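Side-chain contacts in malyl-CoA lyase/beta-methylmalyl-CoA lyase (Methylobacterium extorquens, PDB 5UGR), which belongs to the HpcH/HpaI aldolase/citrate lyase family, folds as a TIM barrel and carries a magnesium ion: residues T269-E272 against A273-T276; R12-R15 against S16-A19; A284-E287 against A288-G292. One frame throughout, in Å; residues are numbered along the deposited sequence. Where two conformers were deposited one is given.

The three contacts are local and follow one another along the chain, from the first barrel strand to the two ends of helix 272-291. Interaction 2 (12-19) lies deepest, at the start of strand 16-21, where the side chain of E17 is about 11 Å from a bound magnesium ion; D45, E140 and D167 make the metal site. Interaction 1 (269-276) starts helix 272-291 at the surface, its centre about 18 Å from that of interaction 2, and the two touch through a probable hydrogen bond between T269 OG1 and R15 NH1, 3.2 Å apart. Interaction 3 (284-292) ends the same helix, its centre about 23 Å from that of interaction 1 and about 35 Å from that of interaction 2.

Interaction 1: T269-E272 against A273-T276; sequences TPSE and AEVT
A capping box formed by S271 and E274 opens helix 272-291, which follows the barrel's helix 259-268 after a short loop. S271 occupies the N-cap, and its side chain and that of E274 each take up a backbone N-H of the other residue. S271 OG accepts from E274 N at 2.9 Å. With chi1 at 70°, the hydroxyl stands between its own backbone N and carbonyl carbon, which points it at the N-H of E274. In return, S271 N donates to E274 OE1, also at 2.9 Å and fairly straight (159°). The carboxylate is met on its anti side, with the donor a little out of its plane. E274 CG lies between its own backbone N and carbonyl carbon (chi1 82°), and from there the extended chain reaches back along the turn to S271 N. Two amides at the helix start, which no preceding turn could satisfy, thus gain side-chain acceptors. The carboxylate, lying close to the N-terminus of the helix, would probably also be favoured there by the helix dipole.

The same E274 chain lies against P270, whose CB is 3.7 Å from OE1. P270 CG meets the CG2 branch of V275 at 3.9 Å, a small apolar contact in which the two side chains run at a slant to each other. Outside the turn, helix 305-322 covers this flank, with L314 against P270 and E274 and A318 against V275, while R173 of a second subunit packs on E274.

The regular backbone pattern sets in at once: V275 N donates to S271 O at 3.2 Å, and T276 N to E272 O at 2.8 Å. T276 OG1 lies 3.0 Å from E272 O, the same oxygen.

Interaction 2: R12-R15 against S16-A19; sequences RLHR and SELA
The imidazole ring of H14 is met at its edge by the carboxylate of E17, with E17 OE2 and CD both close to the ring plane. H14 NE2 donates to E17 OE2 at 2.8 Å, and the bond is nearly straight (166°). Seen from the acceptor the approach is different: the ring nitrogen comes from above the carboxylate plane, the two flat groups being turned 49° against each other. This is a His-carboxylate hydrogen bond between residues three apart. The E17 chain is extended and its CG is anti to the backbone N (chi1 176°), which carries the carboxylate out to the ring.

At the other nitrogen of the ring, ND1 is hydrogen-bonded to R223 NE, so both ring nitrogens have partners and the ring's rotation is fixed. The other oxygen of E17, OE1, lies close to E136 OE2.

R15 and S16 turn to another side of the chain: R15 NE forms a salt bridge with D37, and S16 OG is hydrogen-bonded to N265 and to the backbone of D37. Strand 16-21 lies in the parallel barrel between strands 38-42 and 252-255, with backbone bonds to V38, K253 and A255. I225 of strand 223-226 touches both H14 and E17, while helix 259-268 packs against R15, S16 and L18.

Interaction 3: A284-E287 against A288-G292; sequences AMEE and AAKAG
E286 and K290 form an i to i+4 salt bridge on the exposed face of helix 272-291, in its last turns before a Schellman motif. Their side chains rise from successive turns and converge at their ends, E286 OE2 standing 3.0 Å from K290 NZ. The glutamate chain is extended, its CG anti to the backbone N (chi1 -154°). That of the lysine leaves on the side of its own backbone N and runs straight until chi4 (71°), where it bends and swings the ammonium group back to the carboxylate. The ion pair thus lies above the backbone bond that joins the same two residues, K290 N to E286 O at 2.9 Å. K290 CG rests 3.6 Å from E286 O.

On a different flank, A284, M285 and A288 face V296 of strand 296-298, and in the conformer given M285 also reaches I308 and E312 of helix 305-322. The short methyl of A288 lies over the preceding turn, its CB 3.6 Å from M285 O.

Below the side chains the helical bonds continue to the end: A288 N to A284 O at 2.9 Å, A289 N to M285 O, and A291 N to E287 O. G292 then leaves the helix with positive phi (72°), a conformation that suits glycine. Its carbonyl oxygen is hydrogen-bonded to K128 of a third subunit, and G292 N turns back into the last turn, meeting A289 O at 3.2 Å.

Interaction 1: T269-E272 against A273-T276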
loop_
_atom_site.group_PDB
_atom_site.type_symbol
_atom_site.label_atom_id
_atom_site.label_comp_id
_atom_site.label_asym_id
_atom_site.label_seq_id
_atom_site.Cartn_x
_atom_site.Cartn_y
_atom_site.Cartn_z
ATOM N N THR A 269 -9.526 -4.866 37.782
ATOM C CA THR A 269 -10.702 -5.714 37.957
ATOM C C THR A 269 -11.897 -5.020 37.250
ATOM O O THR A 269 -12.170 -3.868 37.514
ATOM C CB THR A 269 -10.919 -5.913 39.438
ATOM O OG1 THR A 269 -9.840 -6.715 39.941
ATOM C CG2 THR A 269 -12.235 -6.675 39.700
ATOM N N PRO A 270 -12.640 -5.737 36.386
ATOM C CA PRO A 270 -13.823 -5.079 35.775
ATOM C C PRO A 270 -14.906 -4.770 36.805
ATOM O O PRO A 270 -14.998 -5.471 37.819
ATOM C CB PRO A 270 -14.317 -6.100 34.742
ATOM C CG PRO A 270 -13.684 -7.390 35.119
ATOM C CD PRO A 270 -12.425 -7.087 35.867
ATOM N N SER A 271 -15.696 -3.709 36.568
ATOM C CA SER A 271 -16.803 -3.380 37.527
ATOM C C SER A 271 -17.836 -4.476 37.502
ATOM O O SER A 271 -17.988 -5.193 36.487
ATOM C CB SER A 271 -17.487 -2.059 37.201
ATOM O OG SER A 271 -18.256 -2.129 36.010
ATOM N N GLU A 272 -18.551 -4.603 38.618
ATOM C CA GLU A 272 -19.681 -5.528 38.707
ATOM C C GLU A 272 -20.708 -5.249 37.607
ATOM O O GLU A 272 -21.241 -6.191 36.977
ATOM C CB GLU A 272 -20.304 -5.485 40.122
ATOM C CG GLU A 272 -19.475 -6.286 41.136
ATOM C CD GLU A 272 -20.066 -6.356 42.547
ATOM O OE1 GLU A 272 -21.081 -5.673 42.823
ATOM O OE2 GLU A 272 -19.485 -7.099 43.364
ATOM N N ALA A 273 -20.909 -3.972 37.319
ATOM C CA ALA A 273 -21.868 -3.555 36.358
ATOM C C ALA A 273 -21.456 -3.979 34.938
ATOM O O ALA A 273 -22.290 -4.447 34.166
ATOM C CB ALA A 273 -22.052 -2.040 36.426
ATOM N N GLU A 274 -20.180 -3.843 34.577
ATOM C CA GLU A 274 -19.796 -4.226 33.222
ATOM C C GLU A 274 -19.842 -5.737 33.025
ATOM O O GLU A 274 -20.196 -6.191 31.924
ATOM C CB GLU A 274 -18.475 -3.567 32.770
ATOM C CG GLU A 274 -17.220 -4.189 33.208
ATOM C CD GLU A 274 -16.006 -3.222 32.915
ATOM O OE1 GLU A 274 -15.437 -2.640 33.891
ATOM O OE2 GLU A 274 -15.635 -3.022 31.716
ATOM N N VAL A 275 -19.553 -6.499 34.083
ATOM C CA VAL A 275 -19.655 -7.957 34.015
ATOM C C VAL A 275 -21.131 -8.341 33.887
ATOM O O VAL A 275 -21.473 -9.186 33.067
ATOM C CB VAL A 275 -18.973 -8.633 35.202
ATOM C CG1 VAL A 275 -19.235 -10.132 35.281
ATOM C CG2 VAL A 275 -17.418 -8.380 35.148
ATOM N N THR A 276 -21.993 -7.743 34.722
ATOM C CA THR A 276 -23.427 -8.001 34.609
ATOM C C THR A 276 -23.998 -7.722 33.221
ATOM O O THR A 276 -24.694 -8.608 32.657
ATOM C CB THR A 276 -24.185 -7.257 35.704
ATOM O OG1 THR A 276 -23.781 -7.849 36.949
ATOM C CG2 THR A 276 -25.717 -7.347 35.493
#

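Interaction 2: R12-R15 against S16-A19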
loop_
_atom_site.group_PDB
_atom_site.type_symbol
_atom_site.label_atom_id
_atom_site.label_comp_id
_atom_site.label_asym_id
_atom_site.label_seq_id
_atom_site.Cartn_x
_atom_site.Cartn_y
_atom_site.Cartn_z
ATOM N N ARG A 12 -7.234 -13.969 27.909
ATOM C CA ARG A 12 -6.559 -14.190 29.209
ATOM C C ARG A 12 -6.809 -13.029 30.126
ATOM O O ARG A 12 -6.935 -11.873 29.683
ATOM C CB ARG A 12 -5.062 -14.322 29.031
ATOM C CG ARG A 12 -4.622 -15.337 27.977
ATOM C CD ARG A 12 -3.121 -15.538 27.936
ATOM N NE ARG A 12 -2.686 -16.227 26.729
ATOM C CZ ARG A 12 -2.168 -17.450 26.664
ATOM N NH1 ARG A 12 -2.130 -18.290 27.725
ATOM N NH2 ARG A 12 -1.730 -17.859 25.511
ATOM N N LEU A 13 -6.768 -13.332 31.436
ATOM C CA LEU A 13 -6.794 -12.328 32.488
ATOM C C LEU A 13 -5.401 -11.719 32.594
ATOM O O LEU A 13 -4.409 -12.420 32.640
ATOM C CB LEU A 13 -7.210 -12.965 33.817
ATOM C CG LEU A 13 -7.292 -12.020 34.983
ATOM C CD1 LEU A 13 -8.426 -11.044 34.859
ATOM C CD2 LEU A 13 -7.530 -12.822 36.258
ATOM N N HIS A 14 -5.321 -10.403 32.517
ATOM C CA HIS A 14 -4.056 -9.703 32.340
ATOM C C HIS A 14 -4.056 -8.349 33.071
ATOM O O HIS A 14 -3.709 -7.311 32.506
ATOM C CB HIS A 14 -3.850 -9.544 30.832
ATOM C CG HIS A 14 -2.475 -9.212 30.416
ATOM N ND1 HIS A 14 -2.009 -9.503 29.147
ATOM C CD2 HIS A 14 -1.455 -8.621 31.065
ATOM C CE1 HIS A 14 -0.752 -9.128 29.055
ATOM N NE2 HIS A 14 -0.406 -8.569 30.195
ATOM N N ARG A 15 -4.458 -8.344 34.330
ATOM C CA ARG A 15 -4.481 -7.105 35.119
ATOM C C ARG A 15 -3.094 -6.601 35.527
ATOM O O ARG A 15 -2.833 -5.393 35.596
ATOM C CB ARG A 15 -5.342 -7.299 36.370
ATOM C CG ARG A 15 -6.778 -7.689 36.125
ATOM C CD ARG A 15 -7.438 -8.199 37.368
ATOM N NE ARG A 15 -6.747 -9.340 37.923
ATOM C CZ ARG A 15 -6.921 -9.796 39.162
ATOM N NH1 ARG A 15 -7.789 -9.235 40.002
ATOM N NH2 ARG A 15 -6.237 -10.836 39.572
ATOM N N SER A 16 -2.240 -7.558 35.875
ATOM C CA SER A 16 -0.917 -7.327 36.406
ATOM C C SER A 16 0.083 -8.148 35.640
ATOM O O SER A 16 -0.145 -9.343 35.362
ATOM C CB SER A 16 -0.876 -7.685 37.906
ATOM O OG SER A 16 -1.357 -8.991 38.160
ATOM N N GLU A 17 1.195 -7.491 35.271
ATOM C CA GLU A 17 2.263 -8.162 34.498
ATOM C C GLU A 17 3.563 -7.902 35.212
ATOM O O GLU A 17 4.091 -6.772 35.183
ATOM C CB GLU A 17 2.251 -7.622 33.073
ATOM C CG GLU A 17 3.360 -8.141 32.174
ATOM C CD GLU A 17 3.194 -7.771 30.697
ATOM O OE1 GLU A 17 4.161 -7.967 29.890
ATOM O OE2 GLU A 17 2.079 -7.300 30.339
ATOM N N LEU A 18 4.090 -8.954 35.870
ATOM C CA LEU A 18 5.288 -8.804 36.703
ATOM C C LEU A 18 6.527 -9.156 35.902
ATOM O O LEU A 18 6.604 -10.239 35.315
ATOM C CB LEU A 18 5.182 -9.734 37.911
ATOM C CG LEU A 18 6.368 -9.793 38.850
ATOM C CD1 LEU A 18 6.475 -8.490 39.614
ATOM C CD2 LEU A 18 6.230 -10.945 39.821
ATOM N N ALA A 19 7.501 -8.244 35.923
ATOM C CA ALA A 19 8.793 -8.408 35.313
ATOM C C ALA A 19 9.772 -9.013 36.295
ATOM O O ALA A 19 9.958 -8.467 37.378
ATOM C CB ALA A 19 9.315 -7.064 34.887
#

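Interaction 3: A284-E287 against A288-G292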
loop_
_atom_site.group_PDB
_atom_site.type_symbol
_atom_site.label_atom_id
_atom_site.label_comp_id
_atom_site.label_asym_id
_atom_site.label_seq_id
_atom_site.Cartn_x
_atom_site.Cartn_y
_atom_site.Cartn_z
ATOM N N ALA A 284 -29.128 -12.838 26.470
ATOM C CA ALA A 284 -29.912 -12.358 25.324
ATOM C C ALA A 284 -29.617 -13.136 24.052
ATOM O O ALA A 284 -30.505 -13.358 23.201
ATOM C CB ALA A 284 -29.645 -10.871 25.092
ATOM N N MET A 285 -28.364 -13.569 23.898
ATOM C CA MET A 285 -28.002 -14.448 22.773
ATOM C C MET A 285 -28.747 -15.765 22.870
ATOM O O MET A 285 -29.256 -16.278 21.867
ATOM C CB MET A 285 -26.510 -14.765 22.771
ATOM C CG MET A 285 -25.650 -13.570 22.505
ATOM S SD MET A 285 -23.969 -13.825 23.057
ATOM C CE MET A 285 -23.486 -15.297 22.162
ATOM N N GLU A 286 -28.756 -16.353 24.069
ATOM C CA GLU A 286 -29.480 -17.606 24.278
ATOM C C GLU A 286 -30.979 -17.424 23.986
ATOM O O GLU A 286 -31.613 -18.260 23.351
ATOM C CB GLU A 286 -29.249 -18.059 25.722
ATOM C CG GLU A 286 -29.392 -19.531 25.872
ATOM C CD GLU A 286 -29.016 -20.035 27.269
ATOM O OE1 GLU A 286 -27.814 -20.169 27.577
ATOM O OE2 GLU A 286 -29.933 -20.265 28.029
ATOM N N GLU A 287 -31.526 -16.304 24.419
ATOM C CA GLU A 287 -32.934 -15.952 24.147
ATOM C C GLU A 287 -33.246 -15.895 22.680
ATOM O O GLU A 287 -34.302 -16.421 22.218
ATOM C CB GLU A 287 -33.348 -14.659 24.853
ATOM C CG GLU A 287 -34.778 -14.145 24.545
ATOM C CD GLU A 287 -35.119 -12.828 25.284
ATOM O OE1 GLU A 287 -34.233 -12.318 25.951
ATOM O OE2 GLU A 287 -36.236 -12.252 25.177
ATOM N N ALA A 288 -32.356 -15.238 21.928
ATOM C CA ALA A 288 -32.564 -15.158 20.477
ATOM C C ALA A 288 -32.569 -16.563 19.854
ATOM O O ALA A 288 -33.392 -16.848 19.003
ATOM C CB ALA A 288 -31.503 -14.317 19.848
ATOM N N ALA A 289 -31.682 -17.451 20.326
ATOM C CA ALA A 289 -31.675 -18.803 19.821
ATOM C C ALA A 289 -32.969 -19.548 20.201
ATOM O O ALA A 289 -33.549 -20.271 19.379
ATOM C CB ALA A 289 -30.454 -19.538 20.351
ATOM N N LYS A 290 -33.467 -19.345 21.413
ATOM C CA LYS A 290 -34.746 -19.987 21.831
ATOM C C LYS A 290 -35.917 -19.535 20.960
ATOM O O LYS A 290 -36.854 -20.290 20.730
ATOM C CB LYS A 290 -35.078 -19.675 23.284
ATOM C CG LYS A 290 -34.236 -20.465 24.330
ATOM C CD LYS A 290 -34.762 -20.188 25.739
ATOM C CE LYS A 290 -34.159 -21.061 26.820
ATOM N NZ LYS A 290 -32.777 -20.675 27.027
ATOM N N ALA A 291 -35.873 -18.291 20.516
ATOM C CA ALA A 291 -36.975 -17.732 19.763
ATOM C C ALA A 291 -36.841 -17.996 18.260
ATOM O O ALA A 291 -37.772 -17.728 17.507
ATOM C CB ALA A 291 -37.099 -16.253 20.059
ATOM N N GLY A 292 -35.708 -18.524 17.815
ATOM C CA GLY A 292 -35.398 -18.651 16.378
ATOM C C GLY A 292 -35.066 -17.369 15.626
ATOM O O GLY A 292 -35.288 -17.307 14.444
#